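Local coordinates for protein transcription anti-terminator antagonist UpxZ (Bacteroides uniformis ATCC 8492, PDB 4EPZ) that probably antagonises transcription anti-termination and so helps to regulate capsular polysaccharide synthesis, at residues 9-13 with 61-66; 109-113 with 146-151. One frame throughout, in Å; residues are numbered along the deposited sequence. Where two conformers were deposited one is given.

Contact 1: residues 9-13 with 61-66; sequences ALELQ and NLCLAL
Asn61 O takes two donors. One is Gln13 NE2 from the other helix, 3.1 Å from Asn61 O, and the other is Ala65 N of its own helical turn. Gln13 NE2 also bonds to Asn61 OD1, at 3.2 Å and nearly straight (169°). This second bond uses a lone pair of OD1 in the carbonyl plane. Both acceptors lie close to the amide plane of Gln13, and the two side-chain amides are nearly coplanar, so the two bonds probably fix the rotation of the Gln13 amide. The Asn61 amide is steadied from its other end, where ND2 bonds to Glu57 O. CG of Gln13 stands anti to its carbonyl carbon (chi1 -77°), and the extended chain beyond it carries NE2 across to helix 56-72. The contact is a close helix pair within the all-helical UpxZ fold, with the segment axes 8.3 Å apart and crossing at 32°. The small Ala65 lies where the helices come close. Its CB lies 3.3 Å from Ala9 O and also touches Ala9 CB, Leu12 CB and Gln13 CG. Leu12 CD2 rests 3.5 Å from Ala65 O. Leu64 CD2 packs against the Gln13 amide at CD. Beyond the pair, Leu12 and Leu62 also touch helix 32-49.

Contact 2: residues 109-113 with 146-151; sequences TWGYS and ELRNFE
Phe150 has CG anti to its carbonyl carbon (chi1 -72°), which turns its ring toward helix 102-115. Trp110 has the same kind of first torsion; its CB starts away from helix 138-152, but the indole swings back to meet that ring. The two form a T-shaped pair. The edge of Phe150 points at one face of the six-membered ring of Trp110, with centroids 5.3 Å apart and planes at 68°. The closest atoms are Phe150 CZ and Trp110 CZ3, at 3.8 Å. Ser113 CB lies over one face of Phe150, though modelled too close for the CH-pi distance to be trusted, and Thr109 CG2 lies at the ring's edge. Thr109, Trp110, Tyr112 and Ser113 form the hole into which Phe150 fits as a knob. Ser113 OG turns back to Trp110 O, 2.7 Å away, which satisfies the hydroxyl within its own helix. Farther along, Tyr112 CD2 meets Leu147 CD1 at 3.8 Å, and Tyr112 OH lies 3.5 Å from Glu151 CG. A water joins the polar ends of Trp110 and Glu146: it accepts from Trp110 NE1 at 2.8 Å and donates to Glu146 OE1. The other oxygen, Glu146 OE2, bonds to Tyr21 OH. The segments run nearly parallel, at 12°. Helix 56-72 packs against Trp110 through Leu67 and Met68, while helix 118-129 touches Tyr112 and Leu147.

In the fold
Contact 1 closes before contact 2 opens along the chain. Their centres are about 17 Å apart, on opposite sides of the chain's centre. They share no helix: contact 1 pairs helix 5-20 with helix 56-72, and contact 2 pairs helix 102-115 with helix 138-152. The two pairs still meet, because Leu64 CD1 packs 3.8 Å from Trp110 CD1. Helices 56-72 and 102-115 therefore join the N-terminal pair to the C-terminal one in a one-chain assembly. Each contact brings together distant parts of the sequence, with 47 residues between the segments of contact 1 and 32 between those of contact 2.

Contact 1: residues 9-13 with 61-66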
ATOM      1  N   ALA A   9      -7.530 -10.822  -0.077  1.00 21.06           N
ATOM      2  CA  ALA A   9      -6.465  -9.800  -0.031  1.00 20.60           C
ATOM      3  C   ALA A   9      -6.008  -9.404  -1.432  1.00 21.53           C
ATOM      4  O   ALA A   9      -5.809  -8.212  -1.706  1.00 21.46           O
ATOM      5  CB  ALA A   9      -5.262 -10.309   0.776  1.00 20.70           C
ATOM      6  N   LEU A  10      -5.823 -10.395  -2.322  1.00 19.10           N
ATOM      7  CA  LEU A  10      -5.389 -10.068  -3.674  1.00 19.89           C
ATOM      8  C   LEU A  10      -6.471  -9.281  -4.399  1.00 22.51           C
ATOM      9  O   LEU A  10      -6.129  -8.380  -5.161  1.00 21.73           O
ATOM     10  CB  LEU A  10      -4.975 -11.320  -4.462  1.00 21.53           C
ATOM     11  CG  LEU A  10      -3.814 -12.136  -3.831  1.00 24.79           C
ATOM     12  CD1 LEU A  10      -3.635 -13.462  -4.559  1.00 25.24           C
ATOM     13  CD2 LEU A  10      -2.493 -11.317  -3.762  1.00 30.31           C
ATOM     14  N   GLU A  11      -7.771  -9.604  -4.141  1.00 21.47           N
ATOM     15  CA  GLU A  11      -8.910  -8.895  -4.745  1.00 24.44           C
ATOM     16  C   GLU A  11      -8.898  -7.442  -4.290  1.00 24.69           C
ATOM     17  O   GLU A  11      -9.014  -6.548  -5.118  1.00 24.66           O
ATOM     18  CB  GLU A  11     -10.236  -9.548  -4.352  1.00 27.13           C
ATOM     19  CG  GLU A  11     -10.663 -10.719  -5.213  1.00 39.85           C
ATOM     20  CD  GLU A  11     -11.851 -11.517  -4.695  1.00 59.35           C
ATOM     21  OE1 GLU A  11     -12.579 -11.025  -3.800  1.00 41.35           O
ATOM     22  OE2 GLU A  11     -12.058 -12.645  -5.199  1.00 50.77           O
ATOM     23  N   LEU A  12      -8.696  -7.216  -2.976  1.00 21.70           N
ATOM     24  CA  LEU A  12      -8.613  -5.882  -2.400  1.00 21.13           C
ATOM     25  C   LEU A  12      -7.411  -5.123  -2.973  1.00 23.28           C
ATOM     26  O   LEU A  12      -7.559  -3.957  -3.294  1.00 20.78           O
ATOM     27  CB  LEU A  12      -8.530  -5.921  -0.864  1.00 20.17           C
ATOM     28  CG  LEU A  12      -8.550  -4.550  -0.168  1.00 21.89           C
ATOM     29  CD1 LEU A  12      -9.760  -3.662  -0.638  1.00 23.79           C
ATOM     30  CD2 LEU A  12      -8.582  -4.710   1.358  1.00 23.66           C
ATOM     31  N   GLN A  13      -6.221  -5.759  -3.094  1.00 20.29           N
ATOM     32  CA  GLN A  13      -5.068  -5.057  -3.689  1.00 20.15           C
ATOM     33  C   GLN A  13      -5.400  -4.551  -5.105  1.00 23.41           C
ATOM     34  O   GLN A  13      -5.078  -3.408  -5.429  1.00 23.40           O
ATOM     35  CB  GLN A  13      -3.863  -5.999  -3.800  1.00 20.54           C
ATOM     36  CG  GLN A  13      -3.160  -6.215  -2.483  1.00 20.41           C
ATOM     37  CD  GLN A  13      -2.078  -7.253  -2.633  1.00 25.43           C
ATOM     38  OE1 GLN A  13      -1.509  -7.455  -3.708  1.00 24.87           O
ATOM     39  NE2 GLN A  13      -1.787  -7.950  -1.564  1.00 20.05           N
ATOM     40  N   ASN A  61       0.683  -9.991   2.330  1.00 16.28           N
ATOM     41  CA  ASN A  61      -0.366  -9.691   1.347  1.00 15.35           C
ATOM     42  C   ASN A  61      -1.581  -9.059   2.026  1.00 18.47           C
ATOM     43  O   ASN A  61      -2.183  -8.146   1.454  1.00 18.58           O
ATOM     44  CB  ASN A  61      -0.772 -10.964   0.612  1.00 16.69           C
ATOM     45  CG  ASN A  61       0.194 -11.220  -0.507  1.00 22.36           C
ATOM     46  OD1 ASN A  61       0.201 -10.487  -1.497  1.00 20.93           O
ATOM     47  ND2 ASN A  61       1.064 -12.212  -0.354  1.00 19.54           N
ATOM     48  N   LEU A  62      -1.954  -9.573   3.223  1.00 17.82           N
ATOM     49  CA  LEU A  62      -3.065  -8.991   3.989  1.00 20.05           C
ATOM     50  C   LEU A  62      -2.762  -7.528   4.340  1.00 20.26           C
ATOM     51  O   LEU A  62      -3.602  -6.638   4.124  1.00 19.21           O
ATOM     52  CB  LEU A  62      -3.271  -9.799   5.276  1.00 22.51           C
ATOM     53  CG  LEU A  62      -4.112 -11.068   5.215  1.00 31.21           C
ATOM     54  CD1 LEU A  62      -4.045 -11.785   6.578  1.00 32.44           C
ATOM     55  CD2 LEU A  62      -5.603 -10.726   4.925  1.00 36.60           C
ATOM     56  N   CYS A  63      -1.566  -7.273   4.899  1.00 17.39           N
ATOM     57  CA  CYS A  63      -1.166  -5.923   5.289  1.00 17.84           C
ATOM     58  C   CYS A  63      -1.122  -4.998   4.108  1.00 18.93           C
ATOM     59  O   CYS A  63      -1.549  -3.852   4.217  1.00 17.82           O
ATOM     60  CB  CYS A  63       0.173  -5.959   5.993  1.00 19.00           C
ATOM     61  SG  CYS A  63       0.052  -6.644   7.645  1.00 23.13           S
ATOM     62  N   LEU A  64      -0.546  -5.467   2.986  1.00 15.93           N
ATOM     63  CA  LEU A  64      -0.490  -4.615   1.809  1.00 15.52           C
ATOM     64  C   LEU A  64      -1.899  -4.281   1.319  1.00 19.00           C
ATOM     65  O   LEU A  64      -2.175  -3.108   1.045  1.00 18.15           O
ATOM     66  CB  LEU A  64       0.320  -5.262   0.688  1.00 15.21           C
ATOM     67  CG  LEU A  64       0.417  -4.410  -0.596  1.00 18.88           C
ATOM     68  CD1 LEU A  64       1.123  -3.072  -0.325  1.00 20.69           C
ATOM     69  CD2 LEU A  64       1.107  -5.187  -1.717  1.00 18.10           C
ATOM     70  N   ALA A  65      -2.796  -5.291   1.251  1.00 17.68           N
ATOM     71  CA  ALA A  65      -4.182  -5.032   0.833  1.00 17.68           C
ATOM     72  C   ALA A  65      -4.853  -3.978   1.736  1.00 19.57           C
ATOM     73  O   ALA A  65      -5.534  -3.088   1.233  1.00 17.94           O
ATOM     74  CB  ALA A  65      -4.998  -6.325   0.854  1.00 19.58           C
ATOM     75  N   LEU A  66      -4.642  -4.083   3.048  1.00 17.19           N
ATOM     76  CA  LEU A  66      -5.286  -3.182   4.022  1.00 17.82           C
ATOM     77  C   LEU A  66      -4.765  -1.780   3.903  1.00 19.54           C
ATOM     78  O   LEU A  66      -5.565  -0.840   3.926  1.00 20.03           O
ATOM     79  CB  LEU A  66      -5.098  -3.710   5.437  1.00 17.96           C
ATOM     80  CG  LEU A  66      -5.883  -4.977   5.761  1.00 20.78           C
ATOM     81  CD1 LEU A  66      -5.397  -5.573   7.094  1.00 21.74           C
ATOM     82  CD2 LEU A  66      -7.418  -4.683   5.777  1.00 24.30           C
TER

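Contact 2: residues 109-113 with 146-151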
ATOM      1  N   THR A 109       7.329   0.695   0.119  1.00 14.72           N
ATOM      2  CA  THR A 109       6.926   1.968  -0.466  1.00 14.75           C
ATOM      3  C   THR A 109       5.701   2.518   0.269  1.00 16.38           C
ATOM      4  O   THR A 109       5.677   3.689   0.659  1.00 16.58           O
ATOM      5  CB  THR A 109       6.702   1.788  -1.973  1.00 18.14           C
ATOM      6  OG1 THR A 109       7.927   1.338  -2.524  1.00 18.48           O
ATOM      7  CG2 THR A 109       6.265   3.086  -2.631  1.00 16.95           C
ATOM      8  N   TRP A 110       4.655   1.700   0.413  1.00 16.52           N
ATOM      9  CA  TRP A 110       3.453   2.127   1.144  1.00 16.42           C
ATOM     10  C   TRP A 110       3.760   2.434   2.608  1.00 15.90           C
ATOM     11  O   TRP A 110       3.221   3.405   3.152  1.00 16.44           O
ATOM     12  CB  TRP A 110       2.355   1.073   1.033  1.00 15.90           C
ATOM     13  CG  TRP A 110       1.646   1.207  -0.269  1.00 18.75           C
ATOM     14  CD1 TRP A 110       1.876   0.487  -1.401  1.00 21.90           C
ATOM     15  CD2 TRP A 110       0.766   2.278  -0.643  1.00 20.03           C
ATOM     16  NE1 TRP A 110       1.095   0.967  -2.434  1.00 23.21           N
ATOM     17  CE2 TRP A 110       0.416   2.079  -1.999  1.00 24.27           C
ATOM     18  CE3 TRP A 110       0.161   3.334   0.067  1.00 21.04           C
ATOM     19  CZ2 TRP A 110      -0.482   2.919  -2.673  1.00 24.74           C
ATOM     20  CZ3 TRP A 110      -0.731   4.163  -0.606  1.00 23.78           C
ATOM     21  CH2 TRP A 110      -1.017   3.973  -1.963  1.00 25.49           C
ATOM     22  N   GLY A 111       4.616   1.636   3.238  1.00 14.39           N
ATOM     23  CA  GLY A 111       5.006   1.882   4.631  1.00 13.94           C
ATOM     24  C   GLY A 111       5.757   3.198   4.760  1.00 16.14           C
ATOM     25  O   GLY A 111       5.454   4.016   5.649  1.00 17.16           O
ATOM     26  N   TYR A 112       6.651   3.485   3.806  1.00 14.55           N
ATOM     27  CA  TYR A 112       7.351   4.794   3.796  1.00 15.54           C
ATOM     28  C   TYR A 112       6.339   5.944   3.628  1.00 19.20           C
ATOM     29  O   TYR A 112       6.472   6.996   4.272  1.00 18.37           O
ATOM     30  CB  TYR A 112       8.383   4.817   2.639  1.00 15.96           C
ATOM     31  CG  TYR A 112       8.971   6.187   2.376  1.00 16.12           C
ATOM     32  CD1 TYR A 112       9.945   6.722   3.218  1.00 18.34           C
ATOM     33  CD2 TYR A 112       8.562   6.940   1.279  1.00 18.34           C
ATOM     34  CE1 TYR A 112      10.486   7.988   2.976  1.00 20.23           C
ATOM     35  CE2 TYR A 112       9.065   8.220   1.054  1.00 20.60           C
ATOM     36  CZ  TYR A 112      10.049   8.721   1.888  1.00 26.79           C
ATOM     37  OH  TYR A 112      10.589   9.954   1.626  1.00 31.46           O
ATOM     38  N   SER A 113       5.328   5.775   2.752  1.00 17.00           N
ATOM     39  CA  SER A 113       4.382   6.875   2.531  1.00 16.40           C
ATOM     40  C   SER A 113       3.633   7.290   3.795  1.00 19.40           C
ATOM     41  O   SER A 113       3.189   8.441   3.907  1.00 20.48           O
ATOM     42  CB  SER A 113       3.357   6.477   1.487  1.00 19.32           C
ATOM     43  OG  SER A 113       2.337   5.637   2.011  1.00 18.95           O
ATOM     44  N   GLU A 146       5.604   5.566  -7.895  1.00 19.86           N
ATOM     45  CA  GLU A 146       4.859   5.808  -6.643  1.00 19.26           C
ATOM     46  C   GLU A 146       5.799   6.259  -5.518  1.00 21.17           C
ATOM     47  O   GLU A 146       5.523   7.260  -4.833  1.00 19.99           O
ATOM     48  CB  GLU A 146       4.068   4.561  -6.234  1.00 20.28           C
ATOM     49  CG  GLU A 146       2.844   4.375  -7.132  1.00 29.07           C
ATOM     50  CD  GLU A 146       2.152   3.022  -7.072  1.00 47.53           C
ATOM     51  OE1 GLU A 146       2.319   2.316  -6.054  1.00 37.44           O
ATOM     52  OE2 GLU A 146       1.410   2.685  -8.020  1.00 39.65           O
ATOM     53  N   LEU A 147       6.925   5.551  -5.360  1.00 18.19           N
ATOM     54  CA  LEU A 147       7.940   5.898  -4.362  1.00 18.35           C
ATOM     55  C   LEU A 147       8.474   7.306  -4.608  1.00 19.91           C
ATOM     56  O   LEU A 147       8.528   8.103  -3.658  1.00 19.90           O
ATOM     57  CB  LEU A 147       9.097   4.908  -4.381  1.00 17.82           C
ATOM     58  CG  LEU A 147      10.251   5.219  -3.396  1.00 20.70           C
ATOM     59  CD1 LEU A 147       9.753   5.298  -1.928  1.00 22.03           C
ATOM     60  CD2 LEU A 147      11.392   4.210  -3.571  1.00 22.10           C
ATOM     61  N   ARG A 148       8.833   7.627  -5.861  1.00 19.57           N
ATOM     62  CA  ARG A 148       9.343   8.956  -6.163  1.00 20.33           C
ATOM     63  C   ARG A 148       8.308  10.042  -5.813  1.00 22.85           C
ATOM     64  O   ARG A 148       8.685  11.068  -5.235  1.00 21.84           O
ATOM     65  CB  ARG A 148       9.760   9.068  -7.625  1.00 18.50           C
ATOM     66  CG  ARG A 148      10.540  10.373  -7.905  1.00 29.15           C
ATOM     67  CD  ARG A 148      10.770  10.632  -9.364  1.00 37.96           C
ATOM     68  NE  ARG A 148       9.519  10.757 -10.119  1.00 46.13           N
ATOM     69  CZ  ARG A 148       9.044   9.819 -10.934  1.00 64.71           C
ATOM     70  NH1 ARG A 148       9.707   8.680 -11.107  1.00 50.05           N
ATOM     71  NH2 ARG A 148       7.896  10.006 -11.570  1.00 55.85           N
ATOM     72  N   ASN A 149       7.008   9.803  -6.119  1.00 19.87           N
ATOM     73  CA  ASN A 149       5.957  10.773  -5.820  0.60 19.82           C
ATOM     74  C   ASN A 149       5.817  10.966  -4.296  1.00 23.81           C
ATOM     75  O   ASN A 149       5.657  12.100  -3.849  1.00 22.96           O
ATOM     76  CB  ASN A 149       4.650  10.359  -6.458  0.60 21.68           C
ATOM     77  CG  ASN A 149       4.609  10.647  -7.956  0.60 44.60           C
ATOM     78  OD1 ASN A 149       5.160  11.642  -8.444  0.60 42.14           O
ATOM     79  ND2 ASN A 149       3.920   9.814  -8.717  0.60 33.96           N
ATOM     80  N   PHE A 150       5.914   9.871  -3.504  1.00 19.93           N
ATOM     81  CA  PHE A 150       5.837  10.016  -2.037  1.00 17.91           C
ATOM     82  C   PHE A 150       7.034  10.843  -1.520  1.00 23.27           C
ATOM     83  O   PHE A 150       6.864  11.707  -0.655  1.00 22.57           O
ATOM     84  CB  PHE A 150       5.802   8.633  -1.360  1.00 18.29           C
ATOM     85  CG  PHE A 150       4.493   7.890  -1.554  1.00 19.47           C
ATOM     86  CD1 PHE A 150       3.272   8.529  -1.346  1.00 23.11           C
ATOM     87  CD2 PHE A 150       4.485   6.520  -1.827  1.00 20.53           C
ATOM     88  CE1 PHE A 150       2.065   7.838  -1.511  1.00 24.07           C
ATOM     89  CE2 PHE A 150       3.277   5.829  -1.969  1.00 23.36           C
ATOM     90  CZ  PHE A 150       2.081   6.493  -1.806  1.00 22.28           C
ATOM     91  N   GLU A 151       8.226  10.599  -2.074  1.00 20.55           N
ATOM     92  CA  GLU A 151       9.426  11.318  -1.645  1.00 22.46           C
ATOM     93  C   GLU A 151       9.296  12.811  -1.956  1.00 26.66           C
ATOM     94  O   GLU A 151       9.572  13.650  -1.088  1.00 27.68           O
ATOM     95  CB  GLU A 151      10.675  10.747  -2.323  1.00 24.11           C
ATOM     96  CG  GLU A 151      11.082   9.371  -1.822  1.00 25.65           C
ATOM     97  CD  GLU A 151      12.216   8.746  -2.607  1.00 31.62           C
ATOM     98  OE1 GLU A 151      12.527   9.228  -3.719  1.00 36.86           O
ATOM     99  OE2 GLU A 151      12.818   7.785  -2.091  1.00 30.24           O
TER
HETATM  100  O   HOH W   1       0.800   0.547  -5.232  1.00 28.69           O